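Local coordinates for putative cobalamin synthesis related protein (Corynebacterium diphtheriae, PDB 2NPN) that binds S-adenosylmethionine and is probably a tetrapyrrole methylase of cobalamin biosynthesis, consistent with precorrin-6A synthase (deacetylating) activity, at residues V147-H152 with W203-G209; G11-F17 with I142-V147. All blocks are in the same frame, centred on the assembly; numbering follows the deposited sequence.

Contact 1: residues V147-H152 with W203-G209; sequences VLTAEH and WWGAFLG. With SAM (S-adenosylmethionine), chain C.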
loop_
_atom_site.group_PDB
_atom_site.type_symbol
_atom_site.label_atom_id
_atom_site.label_comp_id
_atom_site.label_asym_id
_atom_site.label_seq_id
_atom_site.Cartn_x
_atom_site.Cartn_y
_atom_site.Cartn_z
ATOM N N VAL A 147 4.836 9.033 -3.674
ATOM C CA VAL A 147 5.572 9.697 -2.578
ATOM C C VAL A 147 7.088 9.597 -2.857
ATOM O O VAL A 147 7.798 10.559 -2.648
ATOM C CB VAL A 147 5.190 9.167 -1.196
ATOM C CG1 VAL A 147 5.927 9.950 -0.130
ATOM C CG2 VAL A 147 3.644 9.322 -0.976
ATOM N N LEU A 148 7.574 8.458 -3.339
ATOM C CA LEU A 148 8.997 8.323 -3.647
ATOM C C LEU A 148 9.430 9.396 -4.665
ATOM O O LEU A 148 10.435 10.100 -4.492
ATOM C CB LEU A 148 9.283 6.921 -4.225
ATOM C CG LEU A 148 10.758 6.742 -4.636
ATOM C CD1 LEU A 148 11.683 6.446 -3.448
ATOM C CD2 LEU A 148 10.883 5.588 -5.661
ATOM N N THR A 149 8.679 9.499 -5.766
ATOM C CA THR A 149 9.092 10.413 -6.839
ATOM C C THR A 149 8.924 11.854 -6.346
ATOM O O THR A 149 9.748 12.718 -6.668
ATOM C CB THR A 149 8.356 10.136 -8.140
ATOM O OG1 THR A 149 6.950 10.122 -7.916
ATOM C CG2 THR A 149 8.792 8.779 -8.688
ATOM N N ALA A 150 7.893 12.151 -5.565
ATOM C CA ALA A 150 7.682 13.521 -5.107
ATOM C C ALA A 150 8.776 13.932 -4.099
ATOM O O ALA A 150 9.336 15.019 -4.178
ATOM C CB ALA A 150 6.271 13.723 -4.503
ATOM N N GLU A 151 9.114 13.026 -3.159
ATOM C CA GLU A 151 10.109 13.353 -2.161
ATOM C C GLU A 151 11.516 13.542 -2.753
ATOM O O GLU A 151 12.306 14.401 -2.296
ATOM C CB GLU A 151 10.120 12.317 -1.055
ATOM C CG GLU A 151 8.858 12.349 -0.167
ATOM C CD GLU A 151 8.710 13.675 0.573
ATOM O OE1 GLU A 151 9.622 14.082 1.337
ATOM O OE2 GLU A 151 7.662 14.359 0.392
ATOM N N HIS A 152 11.832 12.763 -3.786
ATOM C CA HIS A 152 13.086 12.947 -4.559
ATOM C C HIS A 152 13.052 14.043 -5.637
ATOM O O HIS A 152 14.128 14.408 -6.174
ATOM C CB HIS A 152 13.519 11.641 -5.201
ATOM C CG HIS A 152 14.178 10.676 -4.248
ATOM N ND1 HIS A 152 15.456 10.883 -3.758
ATOM C CD2 HIS A 152 13.757 9.495 -3.734
ATOM C CE1 HIS A 152 15.794 9.852 -2.996
ATOM N NE2 HIS A 152 14.786 8.990 -2.975
ATOM N N TRP A 203 16.926 5.713 -6.992
ATOM C CA TRP A 203 16.297 6.517 -5.979
ATOM C C TRP A 203 15.505 5.610 -5.047
ATOM O O TRP A 203 14.645 4.867 -5.496
ATOM C CB TRP A 203 15.363 7.528 -6.588
ATOM C CG TRP A 203 16.030 8.571 -7.454
ATOM C CD1 TRP A 203 16.454 9.817 -7.088
ATOM C CD2 TRP A 203 16.282 8.463 -8.858
ATOM N NE1 TRP A 203 16.967 10.492 -8.184
ATOM C CE2 TRP A 203 16.853 9.688 -9.278
ATOM C CE3 TRP A 203 16.071 7.448 -9.810
ATOM C CZ2 TRP A 203 17.189 9.925 -10.625
ATOM C CZ3 TRP A 203 16.405 7.706 -11.139
ATOM C CH2 TRP A 203 16.964 8.924 -11.524
ATOM N N TRP A 204 15.835 5.656 -3.756
ATOM C CA TRP A 204 15.327 4.713 -2.763
ATOM C C TRP A 204 14.677 5.470 -1.625
ATOM O O TRP A 204 15.071 6.592 -1.260
ATOM C CB TRP A 204 16.479 3.825 -2.286
ATOM C CG TRP A 204 16.188 2.807 -1.292
ATOM C CD1 TRP A 204 15.864 1.494 -1.528
ATOM C CD2 TRP A 204 16.245 2.947 0.146
ATOM N NE1 TRP A 204 15.703 0.826 -0.339
ATOM C CE2 TRP A 204 15.922 1.687 0.702
ATOM C CE3 TRP A 204 16.519 4.017 1.017
ATOM C CZ2 TRP A 204 15.933 1.456 2.086
ATOM C CZ3 TRP A 204 16.479 3.787 2.379
ATOM C CH2 TRP A 204 16.194 2.516 2.901
ATOM N N GLY A 205 13.648 4.858 -1.028
ATOM C CA GLY A 205 13.092 5.403 0.168
ATOM C C GLY A 205 12.397 4.374 1.018
ATOM O O GLY A 205 11.775 3.447 0.503
ATOM N N ALA A 206 12.473 4.594 2.328
ATOM C CA ALA A 206 11.805 3.758 3.309
ATOM C C ALA A 206 10.983 4.615 4.236
ATOM O O ALA A 206 11.312 5.762 4.490
ATOM C CB ALA A 206 12.803 2.919 4.086
ATOM N N PHE A 207 9.866 4.053 4.704
ATOM C CA PHE A 207 8.969 4.746 5.626
ATOM C C PHE A 207 8.556 6.093 5.024
ATOM O O PHE A 207 8.437 7.100 5.735
ATOM C CB PHE A 207 9.656 4.932 6.992
ATOM C CG PHE A 207 10.256 3.660 7.562
ATOM C CD1 PHE A 207 9.426 2.597 7.938
ATOM C CD2 PHE A 207 11.604 3.543 7.750
ATOM C CE1 PHE A 207 9.939 1.430 8.490
ATOM C CE2 PHE A 207 12.156 2.355 8.311
ATOM C CZ PHE A 207 11.312 1.315 8.660
ATOM N N LEU A 208 8.312 6.084 3.718
ATOM C CA LEU A 208 7.971 7.290 2.990
ATOM C C LEU A 208 6.724 7.952 3.540
ATOM O O LEU A 208 5.760 7.256 3.887
ATOM C CB LEU A 208 7.712 6.973 1.514
ATOM C CG LEU A 208 8.934 6.569 0.735
ATOM C CD1 LEU A 208 8.519 5.861 -0.534
ATOM C CD2 LEU A 208 9.820 7.768 0.410
ATOM N N GLY A 209 6.758 9.291 3.622
ATOM C CA GLY A 209 5.628 10.075 4.088
ATOM C C GLY A 209 5.666 10.345 5.585
ATOM O O GLY A 209 5.050 11.331 6.044
HETATM N N SAM C . -1.470 -0.066 -2.115
HETATM C CA SAM C . -0.106 0.384 -1.703
HETATM C C SAM C . 0.309 1.645 -2.438
HETATM O O SAM C . 1.432 2.158 -2.186
HETATM O OXT SAM C . -0.486 2.173 -3.241
HETATM C CB SAM C . 0.921 -0.743 -1.915
HETATM C CG SAM C . 0.721 -1.949 -0.995
HETATM S SD SAM C . 1.985 -3.261 -1.114
HETATM C CE SAM C . 1.186 -4.422 0.032
HETATM C "C5'" SAM C . 3.346 -2.833 0.028
HETATM C "C4'" SAM C . 4.592 -2.253 -0.664
HETATM O "O4'" SAM C . 4.374 -0.909 -0.939
HETATM C "C3'" SAM C . 5.869 -2.262 0.177
HETATM O "O3'" SAM C . 6.533 -3.500 0.136
HETATM C "C2'" SAM C . 6.685 -1.146 -0.415
HETATM O "O2'" SAM C . 7.222 -1.557 -1.660
HETATM C "C1'" SAM C . 5.561 -0.161 -0.659
HETATM N N9 SAM C . 5.341 0.761 0.477
HETATM C C8 SAM C . 4.136 0.950 1.134
HETATM N N7 SAM C . 4.256 1.912 2.053
HETATM C C5 SAM C . 5.532 2.392 1.965
HETATM C C6 SAM C . 6.197 3.422 2.615
HETATM N N6 SAM C . 5.599 4.177 3.571
HETATM N N1 SAM C . 7.522 3.680 2.283
HETATM C C2 SAM C . 8.131 2.967 1.268
HETATM N N3 SAM C . 7.478 1.955 0.619
HETATM C C4 SAM C . 6.189 1.678 0.935
#
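His152 donates from NE2 to the backbone O of Trp204, 3.0 Å away, at the seam where helix 144-152 packs on strand 200-206 of the mixed sheet in this tetrapyrrole methylase fold. The bond is nearly straight, 167° at the hydrogen. The acceptor lies in the imidazole plane, but the donor sits well above the carbonyl plane. Trp203 takes one face of the same ring. Its indole comes edge-on, CD1 3.6 Å from His152 ND1, with the two planes at 69°. Trp203 CB also rests over that face as a CH-pi contact. The carbonyl and the indole probably fix the rotation of the imidazole.

With CG anti to the backbone N (chi1 177°), the two methyls of Leu148 press end-on against the strand backbone, CD1 at Gly205 N (3.5 Å) and CD2 near Trp203 O. With no side chain on Gly205, Leu148 CD1 and Leu208 CD2 can lie close to its backbone.

Val147 CG1 packs on Leu208 CB. Trp204 points away from the helix, toward helix 220-238, and its NE1 hydrogen-bonds Asp243 OD2. Leu208 N donates to SAM N1 at 2.9 Å, its O accepts a weak bond from SAM N6, and its CD1 packs against SAM C2.

Contact 2: residues G11-F17 with I142-V147; sequences GTGSPEF and ITAVQV. With SAM (S-adenosylmethionine), chain C.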
loop_
_atom_site.group_PDB
_atom_site.type_symbol
_atom_site.label_atom_id
_atom_site.label_comp_id
_atom_site.label_asym_id
_atom_site.label_seq_id
_atom_site.Cartn_x
_atom_site.Cartn_y
_atom_site.Cartn_z
ATOM N N GLY A 11 -3.558 6.779 1.516
ATOM C CA GLY A 11 -2.244 7.334 1.313
ATOM C C GLY A 11 -1.156 6.574 2.074
ATOM O O GLY A 11 -1.350 5.483 2.571
ATOM N N THR A 12 -0.005 7.224 2.183
ATOM C CA THR A 12 1.221 6.612 2.586
ATOM C C THR A 12 1.897 7.546 3.575
ATOM O O THR A 12 2.282 8.635 3.202
ATOM C CB THR A 12 2.171 6.489 1.314
ATOM O OG1 THR A 12 1.490 5.811 0.237
ATOM C CG2 THR A 12 3.416 5.782 1.628
ATOM N N GLY A 13 2.024 7.126 4.829
ATOM C CA GLY A 13 2.882 7.855 5.768
ATOM C C GLY A 13 2.366 9.117 6.480
ATOM O O GLY A 13 2.829 9.368 7.617
ATOM N N SER A 14 1.467 9.904 5.851
ATOM C CA SER A 14 0.997 11.210 6.369
ATOM C C SER A 14 -0.483 11.529 6.134
ATOM O O SER A 14 -0.960 11.319 5.018
ATOM C CB SER A 14 1.774 12.336 5.685
ATOM O OG SER A 14 1.119 13.587 5.911
ATOM N N PRO A 15 -1.191 12.109 7.135
ATOM C CA PRO A 15 -2.595 12.541 6.918
ATOM C C PRO A 15 -2.794 13.584 5.799
ATOM O O PRO A 15 -3.919 13.684 5.285
ATOM C CB PRO A 15 -3.018 13.144 8.261
ATOM C CG PRO A 15 -2.032 12.688 9.233
ATOM C CD PRO A 15 -0.756 12.401 8.518
ATOM N N GLU A 16 -1.728 14.304 5.434
ATOM C CA GLU A 16 -1.788 15.388 4.419
ATOM C C GLU A 16 -2.072 14.828 3.022
ATOM O O GLU A 16 -2.514 15.547 2.147
ATOM C CB GLU A 16 -0.491 16.229 4.386
ATOM C CG GLU A 16 0.752 15.529 3.734
ATOM C CD GLU A 16 2.054 16.339 3.801
ATOM O OE1 GLU A 16 2.023 17.574 4.117
ATOM O OE2 GLU A 16 3.116 15.709 3.521
ATOM N N PHE A 17 -1.822 13.538 2.812
ATOM C CA PHE A 17 -2.055 12.946 1.481
ATOM C C PHE A 17 -3.515 12.538 1.226
ATOM O O PHE A 17 -3.839 12.113 0.112
ATOM C CB PHE A 17 -1.164 11.700 1.267
ATOM C CG PHE A 17 0.327 11.999 1.240
ATOM C CD1 PHE A 17 0.874 12.930 0.367
ATOM C CD2 PHE A 17 1.199 11.280 2.061
ATOM C CE1 PHE A 17 2.248 13.189 0.350
ATOM C CE2 PHE A 17 2.547 11.531 2.051
ATOM C CZ PHE A 17 3.095 12.477 1.231
ATOM N N ILE A 142 -2.973 8.290 -2.625
ATOM C CA ILE A 142 -1.587 8.487 -3.014
ATOM C C ILE A 142 -0.753 7.244 -2.720
ATOM O O ILE A 142 -0.597 6.820 -1.579
ATOM C CB ILE A 142 -0.994 9.717 -2.297
ATOM C CG1 ILE A 142 -1.772 10.974 -2.669
ATOM C CG2 ILE A 142 0.460 9.885 -2.639
ATOM C CD1 ILE A 142 -1.875 11.298 -4.133
ATOM N N THR A 143 -0.115 6.715 -3.748
ATOM C CA THR A 143 0.679 5.503 -3.639
ATOM C C THR A 143 2.112 5.781 -3.120
ATOM O O THR A 143 2.615 6.898 -3.192
ATOM C CB THR A 143 0.828 4.814 -5.034
ATOM O OG1 THR A 143 1.660 5.625 -5.880
ATOM C CG2 THR A 143 -0.526 4.506 -5.723
ATOM N N ALA A 144 2.768 4.742 -2.612
ATOM C CA ALA A 144 4.154 4.858 -2.173
ATOM C C ALA A 144 5.063 5.322 -3.333
ATOM O O ALA A 144 6.030 6.062 -3.152
ATOM C CB ALA A 144 4.629 3.510 -1.599
ATOM N N VAL A 145 4.759 4.848 -4.543
ATOM C CA VAL A 145 5.513 5.265 -5.748
ATOM C C VAL A 145 5.456 6.774 -5.947
ATOM O O VAL A 145 6.455 7.438 -6.267
ATOM C CB VAL A 145 4.948 4.562 -7.017
ATOM C CG1 VAL A 145 5.728 4.969 -8.255
ATOM C CG2 VAL A 145 4.929 3.030 -6.848
ATOM N N GLN A 146 4.263 7.331 -5.809
ATOM C CA GLN A 146 4.107 8.794 -5.986
ATOM C C GLN A 146 4.817 9.568 -4.898
ATOM O O GLN A 146 5.343 10.669 -5.140
ATOM C CB GLN A 146 2.619 9.130 -6.000
ATOM C CG GLN A 146 1.944 8.746 -7.264
ATOM C CD GLN A 146 0.432 8.862 -7.106
ATOM O OE1 GLN A 146 -0.176 9.831 -7.567
ATOM N NE2 GLN A 146 -0.175 7.893 -6.461
ATOM N N VAL A 147 4.836 9.033 -3.674
ATOM C CA VAL A 147 5.572 9.697 -2.578
ATOM C C VAL A 147 7.088 9.597 -2.857
ATOM O O VAL A 147 7.798 10.559 -2.648
ATOM C CB VAL A 147 5.190 9.167 -1.196
ATOM C CG1 VAL A 147 5.927 9.950 -0.130
ATOM C CG2 VAL A 147 3.644 9.322 -0.976
HETATM N N SAM C . -1.470 -0.066 -2.115
HETATM C CA SAM C . -0.106 0.384 -1.703
HETATM C C SAM C . 0.309 1.645 -2.438
HETATM O O SAM C . 1.432 2.158 -2.186
HETATM O OXT SAM C . -0.486 2.173 -3.241
HETATM C CB SAM C . 0.921 -0.743 -1.915
HETATM C CG SAM C . 0.721 -1.949 -0.995
HETATM S SD SAM C . 1.985 -3.261 -1.114
HETATM C CE SAM C . 1.186 -4.422 0.032
HETATM C "C5'" SAM C . 3.346 -2.833 0.028
HETATM C "C4'" SAM C . 4.592 -2.253 -0.664
HETATM O "O4'" SAM C . 4.374 -0.909 -0.939
HETATM C "C3'" SAM C . 5.869 -2.262 0.177
HETATM O "O3'" SAM C . 6.533 -3.500 0.136
HETATM C "C2'" SAM C . 6.685 -1.146 -0.415
HETATM O "O2'" SAM C . 7.222 -1.557 -1.660
HETATM C "C1'" SAM C . 5.561 -0.161 -0.659
HETATM N N9 SAM C . 5.341 0.761 0.477
HETATM C C8 SAM C . 4.136 0.950 1.134
HETATM N N7 SAM C . 4.256 1.912 2.053
HETATM C C5 SAM C . 5.532 2.392 1.965
HETATM C C6 SAM C . 6.197 3.422 2.615
HETATM N N6 SAM C . 5.599 4.177 3.571
HETATM N N1 SAM C . 7.522 3.680 2.283
HETATM C C2 SAM C . 8.131 2.967 1.268
HETATM N N3 SAM C . 7.478 1.955 0.619
HETATM C C4 SAM C . 6.189 1.678 0.935
HETATM O O HOH W 1 -4.292 9.474 -0.337
#
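The backbone O of Ile142 is met by two residues of the 11-17 loop: Thr12 OG1 donates to it at 2.9 Å, and Gly11 CA lies 3.4 Å from it in a CA-H...O contact. The Thr12 hydroxyl is tilted 26° from the carbonyl plane. This carbonyl lies just before helix 144-152.

The torsion of Thr12 sets its two branches to different tasks. OG1 stands beside the backbone N (chi1 -54°) and faces Ile142. CG2 is anti to that N and lies 3.3 Å from SAM N6, at the amino end of the adenine.

A water joins the backbones a little further on. It donates to Phe17 O and accepts from Ile142 N at 2.9 Å. Beside this bridge, Ile142 CG1 packs against Phe17 CB.

The contact brings the loop after strand 3-9 of the parallel sheet up to the start of helix 144-152, next to the SAM pocket. Thr143 is the N-cap of that helix, and its OG1 accepts from Gln146 N. One residue on, Ala144 N donates to the SAM carboxylate O at 2.9 Å, almost straight at 175°. This places the carboxylate at the N-terminal end of the helix, where the helix dipole would probably favour its negative charge. Ala144 CB touches the adenine near SAM N9 and C4.

Val147 CG2 makes a CH-pi contact over one face of the Phe17 ring, 4.1 Å from its centroid and offset toward the rim. Glu16 CG lies over the opposite face. On the loop, Ser14 OG accepts from Glu16 N, an ST turn leading into the 3-10 segment 15-17, and the bond measures 3.0 Å.

Contacts 1 and 2 share Val147 and use successive parts of helix 144-152. Their centres are 9 Å apart. Val147 CG1 packs on Leu208, and also comes near Phe17 CZ; CG2 meets Thr12 and the face of Phe17. The two contacts also touch directly. Leu208 CD1 lies 3.6 Å from Ala144 O, and Leu208 O lies 3.6 Å from Thr12 CG2. Both border SAM, with contact 1 bonding the adenine and contact 2 bonding the carboxylate. The helix therefore links the parallel-sheet loop and the mixed-sheet strand beside SAM. Asp112, Asp243 and Thr244 are among the residues that complete the SAM site.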